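Lipase (Rhizopus chinensis, PDB 6A0W) probably hydrolyses the ester bonds of triacylglycerols, as a class 3 lipase of the alpha/beta-hydrolase superfamily. Local coordinates at residues Ala39-Lys42 with Glu43-Tyr47; Thr63-Cys67 with Lys68-Lys72; Thr110-Phe113 with Arg114-Ile117; Lys134-Ala137 with Gly138-Ser141; Gly182-Leu185 with Tyr186-Lys190. All coordinates share one frame; numbering follows the deposited sequence.

Five local contacts, each within one continuous run of chain, are spread along an alpha/beta-hydrolase fold in the order contact 1 to contact 5, and no two of them touch. Contact 1 lies inside helix 38-53; contact 2 runs from a loop into the next helix, 68-73, with its centre about 18 Å from that of contact 1. Contact 3 opens helix 113-118 after strand 102-108 of the mixed sheet, and contact 4, about 17 Å away between centres, opens helix 137-160. Contact 5 ends helix 173-188, about 17 Å from contact 4 between centres. The set therefore samples helix starts, a helix interior and a helix end, and in contact 3 Phe113 touches Ser172 and His284 of the probable catalytic triad.

Contact 1: Ala39-Lys42 with Glu43-Tyr47; sequences AQIK and ELTNY. With SO4 (sulfate ion), chain B.
Thr45 folds its hydroxyl back onto the preceding turn, where OG1 donates to Ile41 O at 2.7 Å. The same carbonyl oxygen also accepts from Thr45 N, and the two donors arrive from opposite faces of the carbonyl plane, with OG1 lying 39° out of it. With OG1 beside the backbone N and opposite the carbonyl carbon (chi1 -66°), the hydroxyl points down the helix to that oxygen. Among the backbone bonds, Leu44 N meets Gln40 O at 2.9 Å with an N-H...O angle of 166°, and Asn46 N is bonded to Lys42 O at 3.0 Å. These backbone bonds belong to the i to i+4 pattern of helix 38-53, whose Ile41, Leu44 and Thr45 side chains rest on Phe288, while Tyr47 lies against strand 165-171 of the central sheet. Asn46 and Thr45 also touch Tyr73 of helix 68-73. A water and a sulfate ion are held on another side of the helix. The water donates to both Gln40 O and Glu43 OE1, each at 2.7 Å, and so ties the carboxylate to the turn before it; Glu43 OE1 also has a weak hydrogen bond with Tyr200 OH. Gln40 NE2 donates to O3 of the sulfate, probably from the crystallisation liquor, at 2.9 Å, while its OE1 accepts from Thr37 N.

Contact 2: Thr63-Cys67 with Lys68-Lys72; sequences TKWDC and KQCLK
Cys67 carries SG between its backbone N and carbonyl carbon (chi1 81°), whereas Cys70 holds its own SG beside the backbone N (chi1 -63°), and the two sulfurs meet in a disulfide across the first turn of helix 68-73. This is a CxxC disulfide at a helix start, with Cys67 in the N-cap position. The SG-SG bond of Cys67 and Cys70 is 2.1 Å long with a torsion of 97° about it, close to the relaxed right angle. Trp65, three residues before the helix, lays its indole over the second cysteine. Cys70 CB sits 3.6 Å from the centroid of the five-membered ring of Trp65, a CH-pi contact, and Cys70 SG lies over the face of the six-membered ring, 3.6 Å from its centroid. The methylene and the sulfur are thus spread along one face of the bicycle. Trp65 NE1 is hydrogen-bonded to Val74 O beyond the helix, which would limit rotation of the indole, and its ring also meets that of Phe93. Thr53 of helix 38-53 touches Trp65 and both cysteines, so this face of the helix start packs against helix 38-53. Leu71 N donates to Cys67 O at 3.2 Å as the first turn closes, and Leu71 CD2 reaches back to lie 3.4 Å from Trp65 O.

Contact 3: Thr110-Phe113 with Arg114-Ile117; sequences TNSF and RSAI
Ser112 and Ser115 face each other across the first turn of helix 113-118, their hydroxyls joined by a hydrogen bond of 2.8 Å between Ser112 OG and Ser115 OG in which either could be the donor. Ser112 occupies the N-cap position, yet its side chain makes no direct capping bond to the helix. A water links Ser112 OG to Ser115 N, accepting from the latter at 2.8 Å, which is consistent with a water-mediated cap. The two serines take different conformations to meet. Ser112 places OG opposite its own backbone N (chi1 -165°), where it can bond to Ser115 OG, while Ser115 tucks OG between its N and carbonyl carbon (chi1 66°), turning it back toward Ser112. Before the cap, Thr110 OG1 accepts from Ser112 N at 2.8 Å, an ST turn, and Ser112 is itself the centre of an inverse gamma turn. This arrangement leaves the Thr110 methyl CG2 directed at the helix, where it packs 3.7 Å from Ala116 CB. Phe113 sends its ring away from this turn; it meets the ring of His284 edge to face and touches Ser172, two residues of a probable Ser-His-Asp triad, so the helix start borders the presumed active site. Arg114 runs out extended in another direction to a salt bridge with Asp11 of the N-terminal segment. Inside the turn, Ala116 N donates to Ser112 O at 3.0 Å with an N-H...O angle of 161°, and Ile117 CG1 lies 3.2 Å from Phe113 O.

Contact 4: Lys134-Ala137 with Gly138-Ser141; sequences KVHA and GFLS
His136 and Phe139 meet where strand 134-136 turns directly into helix 137-160, and the backbone enters the helix with His136 O accepting from Leu140 N at 3.1 Å. His136 is the N-cap residue and caps with its ring: ND1 accepts from Phe139 N at 2.9 Å, and that nitrogen lies only 3° out of the imidazole plane. The bond requires ND1 to carry no proton. It comes about because CG stands opposite the backbone N (chi1 180°), which puts ND1 beside Phe139 N. The same two residues also stack face to face, with ring centroids 3.7 Å apart and planes 23° from parallel. His136 ND1 lies over one face of the phenyl ring toward its rim, so a single imidazole nitrogen takes part in both the cap and the stack, and together they would restrict the rotation of both rings. One residue on, Ala137 O accepts from Ser141 N at 2.9 Å; the approach of Ser141 OG to the same oxygen is too short to be trusted as an ordinary bond. On another side of the junction Val135 CG2 packs 3.6 Å from Leu140 CB, the two side chains crossing at about a right angle. Beyond the contact, His136 touches Met120 and Tyr243. Strand 134-136 pairs with strand 124-126, from which Thr125 bonds to the Val135 backbone and touches Leu140, so the junction joins the two-stranded sheet to helix 137-160, with Phe139 packed on Leu173 and Ala176 of helix 173-188.

Contact 5: Gly182-Leu185 with Tyr186-Lys190; sequences GMDL and YQREK
Asp184 and Arg188, one helical turn apart, form a side-on salt bridge in which each carboxylate oxygen takes one guanidinium nitrogen. Arg188 NE donates to Asp184 OD1 at 2.7 Å with an N-H...O angle of 176°, and Arg188 NH1 donates to Asp184 OD2 at 2.9 Å, almost as straight. Both oxygens are met on the syn side and lie in the guanidinium plane, but the two flat groups are turned 32° against each other. The bend of Arg188 at chi3 (-65°) curls the guanidinium back over the turn to the acid. Around this pair, Gln187 OE1 and Asp184 OD1 share two waters, both held 2.7 Å from Gln187 OE1 but only weakly to the carboxylate. Further out, Asp184 OD2 is hydrogen-bonded to Tyr143 OH, and Phe151 makes a cation-pi contact with Arg188; both belong to helix 137-160. Gln187 NE2 is hydrogen-bonded to Tyr215 and Tyr127. The pair lies on the last turns of helix 173-188, the connecting helix of a beta-alpha-beta unit between strands 165-171 and 197-202, where Glu189 N still donates to Leu185 O at 2.8 Å as the chain leaves the helix. Two nearly straight bonds from one guanidinium, with a tyrosine hydroxyl on one oxygen, would probably keep Asp184 ionised although it is buried, and a negative charge near the helix C-terminus is offset by the arginine it holds.

Contact 1: Ala39-Lys42 with Glu43-Tyr47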
loop_
_atom_site.group_PDB
_atom_site.type_symbol
_atom_site.label_atom_id
_atom_site.label_comp_id
_atom_site.label_asym_id
_atom_site.label_seq_id
_atom_site.Cartn_x
_atom_site.Cartn_y
_atom_site.Cartn_z
ATOM N N ALA A 39 -12.630 10.871 11.607
ATOM C CA ALA A 39 -11.645 10.067 12.348
ATOM C C ALA A 39 -10.945 9.009 11.464
ATOM O O ALA A 39 -9.740 8.856 11.574
ATOM C CB ALA A 39 -12.295 9.386 13.545
ATOM N N GLN A 40 -11.711 8.279 10.648
ATOM C CA GLN A 40 -11.169 7.287 9.715
ATOM C C GLN A 40 -10.273 7.931 8.673
ATOM O O GLN A 40 -9.143 7.498 8.478
ATOM C CB GLN A 40 -12.276 6.509 9.013
ATOM C CG GLN A 40 -13.056 5.575 9.926
ATOM C CD GLN A 40 -14.273 4.982 9.258
ATOM O OE1 GLN A 40 -15.116 5.691 8.706
ATOM N NE2 GLN A 40 -14.330 3.652 9.232
ATOM N N ILE A 41 -10.705 9.071 8.143
ATOM C CA ILE A 41 -9.890 9.832 7.188
ATOM C C ILE A 41 -8.572 10.246 7.831
ATOM O O ILE A 41 -7.509 10.183 7.209
ATOM C CB ILE A 41 -10.669 11.060 6.617
ATOM C CG1 ILE A 41 -11.762 10.591 5.665
ATOM C CG2 ILE A 41 -9.764 12.069 5.911
ATOM C CD1 ILE A 41 -12.800 11.655 5.396
ATOM N N LYS A 42 -8.639 10.752 9.045
ATOM C CA LYS A 42 -7.419 11.129 9.727
ATOM C C LYS A 42 -6.439 9.958 9.850
ATOM O O LYS A 42 -5.219 10.110 9.757
ATOM C CB LYS A 42 -7.754 11.654 11.108
ATOM C CG LYS A 42 -6.578 12.288 11.827
ATOM C CD LYS A 42 -7.068 12.953 13.103
ATOM C CE LYS A 42 -6.301 14.228 13.407
ATOM N NZ LYS A 42 -5.383 14.016 14.557
ATOM N N GLU A 43 -6.967 8.775 10.108
ATOM C CA GLU A 43 -6.094 7.645 10.349
ATOM C C GLU A 43 -5.489 7.166 9.025
ATOM O O GLU A 43 -4.287 6.889 8.945
ATOM C CB GLU A 43 -6.874 6.544 11.070
ATOM C CG GLU A 43 -6.259 5.176 10.904
ATOM C CD GLU A 43 -7.067 4.132 11.615
ATOM O OE1 GLU A 43 -7.946 3.516 10.968
ATOM O OE2 GLU A 43 -6.787 3.943 12.807
ATOM N N LEU A 44 -6.289 7.165 7.958
ATOM C CA LEU A 44 -5.767 6.794 6.648
ATOM C C LEU A 44 -4.713 7.806 6.214
ATOM O O LEU A 44 -3.664 7.450 5.664
ATOM C CB LEU A 44 -6.871 6.728 5.600
ATOM C CG LEU A 44 -7.971 5.743 5.939
ATOM C CD1 LEU A 44 -9.165 6.024 5.026
ATOM C CD2 LEU A 44 -7.459 4.306 5.770
ATOM N N THR A 45 -4.953 9.069 6.552
ATOM C CA THR A 45 -4.063 10.144 6.161
ATOM C C THR A 45 -2.732 9.932 6.856
ATOM O O THR A 45 -1.668 10.206 6.282
ATOM C CB THR A 45 -4.661 11.539 6.532
ATOM O OG1 THR A 45 -5.842 11.761 5.758
ATOM C CG2 THR A 45 -3.707 12.644 6.240
ATOM N N ASN A 46 -2.795 9.583 8.132
ATOM C CA ASN A 46 -1.571 9.531 8.943
ATOM C C ASN A 46 -0.596 8.417 8.441
ATOM O O ASN A 46 0.603 8.648 8.250
ATOM C CB ASN A 46 -1.936 9.409 10.420
ATOM C CG ASN A 46 -2.324 10.774 11.056
ATOM O OD1 ASN A 46 -1.839 11.109 12.129
ATOM N ND2 ASN A 46 -3.133 11.596 10.358
ATOM N N TYR A 47 -1.158 7.269 8.090
ATOM C CA TYR A 47 -0.407 6.162 7.519
ATOM C C TYR A 47 -0.013 6.372 6.053
ATOM O O TYR A 47 1.036 5.868 5.624
ATOM C CB TYR A 47 -1.196 4.855 7.730
ATOM C CG TYR A 47 -1.438 4.540 9.210
ATOM C CD1 TYR A 47 -0.464 4.837 10.166
ATOM C CD2 TYR A 47 -2.600 3.928 9.640
ATOM C CE1 TYR A 47 -0.659 4.560 11.503
ATOM C CE2 TYR A 47 -2.799 3.623 10.977
ATOM C CZ TYR A 47 -1.802 3.889 11.884
ATOM O OH TYR A 47 -2.015 3.701 13.210
HETATM S S SO4 B . -11.783 1.116 10.559
HETATM O O1 SO4 B . -11.272 0.923 9.209
HETATM O O2 SO4 B . -11.138 2.251 11.204
HETATM O O3 SO4 B . -13.223 1.330 10.473
HETATM O O4 SO4 B . -11.535 -0.080 11.349
HETATM O O HOH W 1 -9.174 4.808 8.995
#

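Contact 2: Thr63-Cys67 with Lys68-Lys72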
loop_
_atom_site.group_PDB
_atom_site.type_symbol
_atom_site.label_atom_id
_atom_site.label_comp_id
_atom_site.label_asym_id
_atom_site.label_seq_id
_atom_site.Cartn_x
_atom_site.Cartn_y
_atom_site.Cartn_z
ATOM N N THR A 63 18.949 7.562 6.790
ATOM C CA THR A 63 18.764 7.026 8.131
ATOM C C THR A 63 18.562 8.091 9.165
ATOM O O THR A 63 18.963 7.931 10.316
ATOM C CB THR A 63 19.962 6.166 8.576
ATOM O OG1 THR A 63 20.278 5.238 7.529
ATOM C CG2 THR A 63 19.603 5.359 9.818
ATOM N N LYS A 64 17.856 9.147 8.783
ATOM C CA LYS A 64 17.415 10.143 9.743
ATOM C C LYS A 64 15.896 10.266 9.684
ATOM O O LYS A 64 15.280 9.945 8.663
ATOM C CB LYS A 64 18.084 11.486 9.419
ATOM C CG LYS A 64 19.621 11.468 9.460
ATOM C CD LYS A 64 20.239 12.868 9.441
ATOM C CE LYS A 64 19.768 13.739 8.276
ATOM N NZ LYS A 64 20.150 13.158 6.957
ATOM N N TRP A 65 15.297 10.715 10.778
ATOM C CA TRP A 65 13.859 10.927 10.817
ATOM C C TRP A 65 13.580 12.407 11.096
ATOM O O TRP A 65 13.085 12.741 12.153
ATOM C CB TRP A 65 13.203 10.029 11.872
ATOM C CG TRP A 65 11.691 9.991 11.800
ATOM C CD1 TRP A 65 10.809 10.518 12.700
ATOM C CD2 TRP A 65 10.899 9.368 10.785
ATOM N NE1 TRP A 65 9.499 10.253 12.306
ATOM C CE2 TRP A 65 9.543 9.593 11.105
ATOM C CE3 TRP A 65 11.208 8.595 9.670
ATOM C CZ2 TRP A 65 8.525 9.086 10.354
ATOM C CZ3 TRP A 65 10.183 8.089 8.913
ATOM C CH2 TRP A 65 8.860 8.389 9.216
ATOM N N ASP A 66 13.842 13.271 10.114
ATOM C CA ASP A 66 13.669 14.724 10.293
ATOM C C ASP A 66 12.976 15.363 9.099
ATOM O O ASP A 66 12.889 16.569 9.005
ATOM C CB ASP A 66 15.009 15.428 10.590
ATOM C CG ASP A 66 16.072 15.159 9.533
ATOM O OD1 ASP A 66 15.730 14.844 8.377
ATOM O OD2 ASP A 66 17.270 15.189 9.868
ATOM N N CYS A 67 12.391 14.547 8.235
ATOM C CA CYS A 67 11.800 15.048 7.025
ATOM C C CYS A 67 10.517 15.734 7.430
ATOM O O CYS A 67 10.065 15.595 8.562
ATOM C CB CYS A 67 11.601 13.903 6.012
ATOM S SG CYS A 67 10.148 12.837 6.222
ATOM N N LYS A 68 9.919 16.470 6.506
ATOM C CA LYS A 68 8.699 17.189 6.806
ATOM C C LYS A 68 7.553 16.282 7.227
ATOM O O LYS A 68 6.971 16.479 8.300
ATOM C CB LYS A 68 8.289 18.032 5.596
ATOM C CG LYS A 68 7.084 18.948 5.843
ATOM C CD LYS A 68 6.551 19.596 4.564
ATOM C CE LYS A 68 7.591 20.456 3.856
ATOM N NZ LYS A 68 6.999 21.738 3.380
ATOM N N GLN A 69 7.190 15.295 6.405
ATOM C CA GLN A 69 6.061 14.429 6.789
ATOM C C GLN A 69 6.423 13.517 7.983
ATOM O O GLN A 69 5.560 13.168 8.792
ATOM C CB GLN A 69 5.513 13.605 5.609
ATOM C CG GLN A 69 5.372 14.376 4.307
ATOM C CD GLN A 69 4.236 15.396 4.329
ATOM O OE1 GLN A 69 3.576 15.602 5.348
ATOM N NE2 GLN A 69 3.895 15.900 3.153
ATOM N N CYS A 70 7.716 13.260 8.149
ATOM C CA CYS A 70 8.221 12.477 9.274
ATOM C C CYS A 70 7.769 13.101 10.579
ATOM O O CYS A 70 7.157 12.422 11.413
ATOM C CB CYS A 70 9.752 12.423 9.262
ATOM S SG CYS A 70 10.541 11.631 7.859
ATOM N N LEU A 71 8.058 14.393 10.759
ATOM C CA LEU A 71 7.842 15.032 12.065
ATOM C C LEU A 71 6.400 15.448 12.255
ATOM O O LEU A 71 5.871 15.399 13.346
ATOM C CB LEU A 71 8.776 16.226 12.267
ATOM C CG LEU A 71 10.286 15.945 12.253
ATOM C CD1 LEU A 71 11.032 17.231 12.561
ATOM C CD2 LEU A 71 10.694 14.853 13.220
ATOM N N LYS A 72 5.716 15.697 11.159
ATOM C CA LYS A 72 4.296 15.909 11.213
ATOM C C LYS A 72 3.547 14.673 11.704
ATOM O O LYS A 72 2.642 14.815 12.491
ATOM C CB LYS A 72 3.791 16.241 9.826
ATOM C CG LYS A 72 2.311 16.569 9.775
ATOM C CD LYS A 72 1.976 17.226 8.457
ATOM C CE LYS A 72 0.570 17.766 8.516
ATOM N NZ LYS A 72 0.427 18.752 7.416
#

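Contact 3: Thr110-Phe113 with Arg114-Ile117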
loop_
_atom_site.group_PDB
_atom_site.type_symbol
_atom_site.label_atom_id
_atom_site.label_comp_id
_atom_site.label_asym_id
_atom_site.label_seq_id
_atom_site.Cartn_x
_atom_site.Cartn_y
_atom_site.Cartn_z
ATOM N N THR A 110 10.202 1.453 -6.917
ATOM C CA THR A 110 10.808 2.526 -7.728
ATOM C C THR A 110 9.916 3.767 -7.771
ATOM O O THR A 110 8.717 3.620 -7.819
ATOM C CB THR A 110 11.026 2.039 -9.159
ATOM O OG1 THR A 110 11.487 3.146 -9.913
ATOM C CG2 THR A 110 9.779 1.471 -9.790
ATOM N N ASN A 111 10.533 4.924 -7.775
ATOM C CA ASN A 111 9.855 6.207 -7.945
ATOM C C ASN A 111 9.731 6.532 -9.424
ATOM O O ASN A 111 9.249 7.596 -9.764
ATOM C CB ASN A 111 10.585 7.356 -7.227
ATOM C CG ASN A 111 12.102 7.398 -7.481
ATOM O OD1 ASN A 111 12.755 6.367 -7.784
ATOM N ND2 ASN A 111 12.702 8.552 -7.140
ATOM N N SER A 112 10.159 5.618 -10.298
ATOM C CA SER A 112 9.897 5.782 -11.720
ATOM C C SER A 112 8.524 5.218 -12.123
ATOM O O SER A 112 8.438 4.221 -12.818
ATOM C CB SER A 112 11.010 5.180 -12.561
ATOM O OG SER A 112 10.909 5.639 -13.908
ATOM N N PHE A 113 7.452 5.900 -11.721
ATOM C CA PHE A 113 6.127 5.297 -11.695
ATOM C C PHE A 113 5.615 4.962 -13.082
ATOM O O PHE A 113 5.083 3.878 -13.339
ATOM C CB PHE A 113 5.121 6.242 -10.995
ATOM C CG PHE A 113 5.464 6.521 -9.575
ATOM C CD1 PHE A 113 5.381 5.512 -8.635
ATOM C CD2 PHE A 113 5.915 7.763 -9.183
ATOM C CE1 PHE A 113 5.690 5.739 -7.319
ATOM C CE2 PHE A 113 6.279 8.001 -7.872
ATOM C CZ PHE A 113 6.153 6.989 -6.921
ATOM N N ARG A 114 5.773 5.902 -14.003
ATOM C CA ARG A 114 5.175 5.717 -15.309
ATOM C C ARG A 114 5.828 4.569 -16.051
ATOM O O ARG A 114 5.147 3.693 -16.607
ATOM C CB ARG A 114 5.248 7.000 -16.127
ATOM C CG ARG A 114 4.494 6.841 -17.428
ATOM C CD ARG A 114 4.486 8.144 -18.203
ATOM N NE ARG A 114 3.754 7.981 -19.457
ATOM C CZ ARG A 114 2.685 8.695 -19.796
ATOM N NH1 ARG A 114 2.261 9.693 -19.016
ATOM N NH2 ARG A 114 2.136 8.496 -20.983
ATOM N N SER A 115 7.149 4.535 -16.103
ATOM C CA SER A 115 7.761 3.340 -16.704
ATOM C C SER A 115 7.401 2.071 -15.935
ATOM O O SER A 115 7.253 1.008 -16.515
ATOM C CB SER A 115 9.302 3.491 -16.794
ATOM O OG SER A 115 9.922 3.536 -15.513
ATOM N N ALA A 116 7.409 2.102 -14.615
ATOM C CA ALA A 116 7.095 0.887 -13.851
ATOM C C ALA A 116 5.726 0.301 -14.252
ATOM O O ALA A 116 5.576 -0.898 -14.401
ATOM C CB ALA A 116 7.104 1.181 -12.372
ATOM N N ILE A 117 4.763 1.165 -14.522
ATOM C CA ILE A 117 3.438 0.706 -14.925
ATOM C C ILE A 117 3.423 0.270 -16.373
ATOM O O ILE A 117 2.847 -0.778 -16.711
ATOM C CB ILE A 117 2.384 1.829 -14.739
ATOM C CG1 ILE A 117 2.289 2.238 -13.275
ATOM C CG2 ILE A 117 1.028 1.359 -15.223
ATOM C CD1 ILE A 117 2.263 1.087 -12.287
HETATM O O HOH W 2 8.687 6.715 -15.371
#

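Contact 4: Lys134-Ala137 with Gly138-Ser141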
loop_
_atom_site.group_PDB
_atom_site.type_symbol
_atom_site.label_atom_id
_atom_site.label_comp_id
_atom_site.label_asym_id
_atom_site.label_seq_id
_atom_site.Cartn_x
_atom_site.Cartn_y
_atom_site.Cartn_z
ATOM N N LYS A 134 -1.345 -17.455 -6.114
ATOM C CA LYS A 134 -0.259 -16.953 -6.952
ATOM C C LYS A 134 -0.153 -15.438 -6.763
ATOM O O LYS A 134 -1.174 -14.763 -6.554
ATOM C CB LYS A 134 -0.547 -17.264 -8.418
ATOM C CG LYS A 134 -0.583 -18.739 -8.798
ATOM C CD LYS A 134 -1.094 -18.851 -10.225
ATOM C CE LYS A 134 -0.942 -20.231 -10.853
ATOM N NZ LYS A 134 -0.853 -21.339 -9.864
ATOM N N VAL A 135 1.080 -14.943 -6.752
ATOM C CA VAL A 135 1.380 -13.515 -6.681
ATOM C C VAL A 135 2.332 -13.093 -7.793
ATOM O O VAL A 135 3.017 -13.919 -8.420
ATOM C CB VAL A 135 1.965 -13.141 -5.319
ATOM C CG1 VAL A 135 1.015 -13.620 -4.236
ATOM C CG2 VAL A 135 3.307 -13.785 -5.109
ATOM N N HIS A 136 2.224 -11.831 -8.156
ATOM C CA HIS A 136 3.052 -11.227 -9.196
ATOM C C HIS A 136 4.511 -11.581 -8.972
ATOM O O HIS A 136 5.004 -11.447 -7.852
ATOM C CB HIS A 136 2.883 -9.716 -9.091
ATOM C CG HIS A 136 3.678 -8.946 -10.086
ATOM N ND1 HIS A 136 4.969 -8.529 -9.836
ATOM C CD2 HIS A 136 3.336 -8.446 -11.294
ATOM C CE1 HIS A 136 5.384 -7.806 -10.863
ATOM N NE2 HIS A 136 4.398 -7.705 -11.740
ATOM N N ALA A 137 5.172 -12.138 -9.988
ATOM C CA ALA A 137 6.519 -12.712 -9.776
ATOM C C ALA A 137 7.550 -11.672 -9.338
ATOM O O ALA A 137 8.371 -11.900 -8.429
ATOM C CB ALA A 137 7.006 -13.385 -11.050
ATOM N N GLY A 138 7.455 -10.507 -9.957
ATOM C CA GLY A 138 8.288 -9.362 -9.583
ATOM C C GLY A 138 8.114 -8.963 -8.138
ATOM O O GLY A 138 9.091 -8.845 -7.399
ATOM N N PHE A 139 6.869 -8.740 -7.703
ATOM C CA PHE A 139 6.710 -8.265 -6.340
ATOM C C PHE A 139 7.307 -9.286 -5.365
ATOM O O PHE A 139 7.880 -8.942 -4.328
ATOM C CB PHE A 139 5.239 -7.972 -6.014
ATOM C CG PHE A 139 4.543 -7.007 -6.962
ATOM C CD1 PHE A 139 5.229 -6.076 -7.711
ATOM C CD2 PHE A 139 3.164 -7.006 -7.043
ATOM C CE1 PHE A 139 4.564 -5.273 -8.627
ATOM C CE2 PHE A 139 2.479 -6.189 -7.924
ATOM C CZ PHE A 139 3.181 -5.295 -8.701
ATOM N N LEU A 140 7.019 -10.558 -5.600
ATOM C CA LEU A 140 7.469 -11.606 -4.696
ATOM C C LEU A 140 8.994 -11.766 -4.667
ATOM O O LEU A 140 9.565 -11.966 -3.592
ATOM C CB LEU A 140 6.808 -12.950 -5.057
ATOM C CG LEU A 140 7.067 -14.104 -4.081
ATOM C CD1 LEU A 140 6.421 -13.847 -2.753
ATOM C CD2 LEU A 140 6.555 -15.429 -4.638
ATOM N N SER A 141 9.671 -11.627 -5.807
ATOM C CA SER A 141 11.160 -11.601 -5.784
ATOM C C SER A 141 11.721 -10.466 -4.963
ATOM O O SER A 141 12.619 -10.669 -4.147
ATOM C CB SER A 141 11.768 -11.486 -7.186
ATOM O OG SER A 141 10.762 -11.231 -8.134
#

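Contact 5: Gly182-Leu185 with Tyr186-Lys190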
loop_
_atom_site.group_PDB
_atom_site.type_symbol
_atom_site.label_atom_id
_atom_site.label_comp_id
_atom_site.label_asym_id
_atom_site.label_seq_id
_atom_site.Cartn_x
_atom_site.Cartn_y
_atom_site.Cartn_z
ATOM N N GLY A 182 2.739 -8.188 5.545
ATOM C CA GLY A 182 1.704 -8.424 6.544
ATOM C C GLY A 182 1.305 -9.904 6.590
ATOM O O GLY A 182 1.127 -10.459 7.654
ATOM N N MET A 183 1.139 -10.524 5.429
ATOM C CA MET A 183 0.854 -11.961 5.369
ATOM C C MET A 183 1.985 -12.872 5.940
ATOM O O MET A 183 1.720 -13.739 6.801
ATOM C CB MET A 183 0.515 -12.344 3.935
ATOM C CG MET A 183 -0.772 -11.727 3.402
ATOM S SD MET A 183 -2.198 -12.160 4.408
ATOM C CE MET A 183 -2.279 -10.725 5.467
ATOM N N ASP A 184 3.231 -12.456 5.740
ATOM C CA ASP A 184 4.401 -13.189 6.295
ATOM C C ASP A 184 4.482 -13.055 7.806
ATOM O O ASP A 184 4.680 -14.029 8.551
ATOM C CB ASP A 184 5.691 -12.650 5.627
ATOM C CG ASP A 184 6.891 -13.630 5.713
ATOM O OD1 ASP A 184 6.685 -14.817 5.987
ATOM O OD2 ASP A 184 8.049 -13.197 5.557
ATOM N N LEU A 185 4.324 -11.840 8.299
ATOM C CA LEU A 185 4.218 -11.641 9.724
ATOM C C LEU A 185 3.087 -12.493 10.340
ATOM O O LEU A 185 3.259 -13.119 11.403
ATOM C CB LEU A 185 4.004 -10.155 10.034
ATOM C CG LEU A 185 5.247 -9.314 9.740
ATOM C CD1 LEU A 185 4.929 -7.827 9.600
ATOM C CD2 LEU A 185 6.288 -9.561 10.837
ATOM N N TYR A 186 1.908 -12.465 9.724
ATOM C CA TYR A 186 0.824 -13.299 10.231
ATOM C C TYR A 186 1.268 -14.784 10.254
ATOM O O TYR A 186 0.877 -15.526 11.151
ATOM C CB TYR A 186 -0.443 -13.121 9.388
ATOM C CG TYR A 186 -1.568 -14.111 9.668
ATOM C CD1 TYR A 186 -2.394 -13.991 10.784
ATOM C CD2 TYR A 186 -1.855 -15.102 8.754
ATOM C CE1 TYR A 186 -3.411 -14.921 11.037
ATOM C CE2 TYR A 186 -2.893 -16.006 8.957
ATOM C CZ TYR A 186 -3.664 -15.898 10.075
ATOM O OH TYR A 186 -4.647 -16.829 10.171
ATOM N N GLN A 187 1.938 -15.225 9.194
ATOM C CA GLN A 187 2.287 -16.642 9.052
ATOM C C GLN A 187 3.353 -17.027 10.058
ATOM O O GLN A 187 3.197 -18.016 10.720
ATOM C CB GLN A 187 2.721 -16.983 7.635
ATOM C CG GLN A 187 1.603 -16.966 6.607
ATOM C CD GLN A 187 2.049 -16.518 5.242
ATOM O OE1 GLN A 187 3.241 -16.366 5.005
ATOM N NE2 GLN A 187 1.098 -16.348 4.300
ATOM N N ARG A 188 4.330 -16.171 10.333
ATOM C CA ARG A 188 5.529 -16.628 11.007
ATOM C C ARG A 188 5.821 -15.950 12.290
ATOM O O ARG A 188 6.710 -16.372 13.015
ATOM C CB ARG A 188 6.710 -16.482 10.077
ATOM C CG ARG A 188 6.585 -17.347 8.842
ATOM C CD ARG A 188 7.930 -17.479 8.130
ATOM N NE ARG A 188 8.408 -16.208 7.589
ATOM C CZ ARG A 188 9.582 -15.666 7.859
ATOM N NH1 ARG A 188 9.927 -14.528 7.269
ATOM N NH2 ARG A 188 10.474 -16.338 8.596
ATOM N N GLU A 189 5.078 -14.900 12.615
ATOM C CA GLU A 189 5.282 -14.246 13.897
ATOM C C GLU A 189 4.002 -14.423 14.690
ATOM O O GLU A 189 2.999 -13.742 14.472
ATOM C CB GLU A 189 5.610 -12.776 13.671
ATOM C CG GLU A 189 5.532 -11.888 14.880
ATOM C CD GLU A 189 6.400 -12.380 16.032
ATOM O OE1 GLU A 189 7.573 -11.949 16.115
ATOM O OE2 GLU A 189 5.871 -13.100 16.909
ATOM N N LYS A 190 4.028 -15.380 15.603
ATOM C CA LYS A 190 2.790 -15.851 16.210
ATOM C C LYS A 190 2.292 -14.846 17.241
ATOM O O LYS A 190 1.163 -14.924 17.658
ATOM C CB LYS A 190 2.982 -17.227 16.858
ATOM C CG LYS A 190 4.117 -17.232 17.881
ATOM C CD LYS A 190 3.788 -17.962 19.178
ATOM C CE LYS A 190 4.707 -17.504 20.302
ATOM N NZ LYS A 190 6.054 -18.128 20.172
HETATM O O HOH W 3 5.200 -15.404 3.478
HETATM O O HOH W 4 5.333 -17.843 5.867
#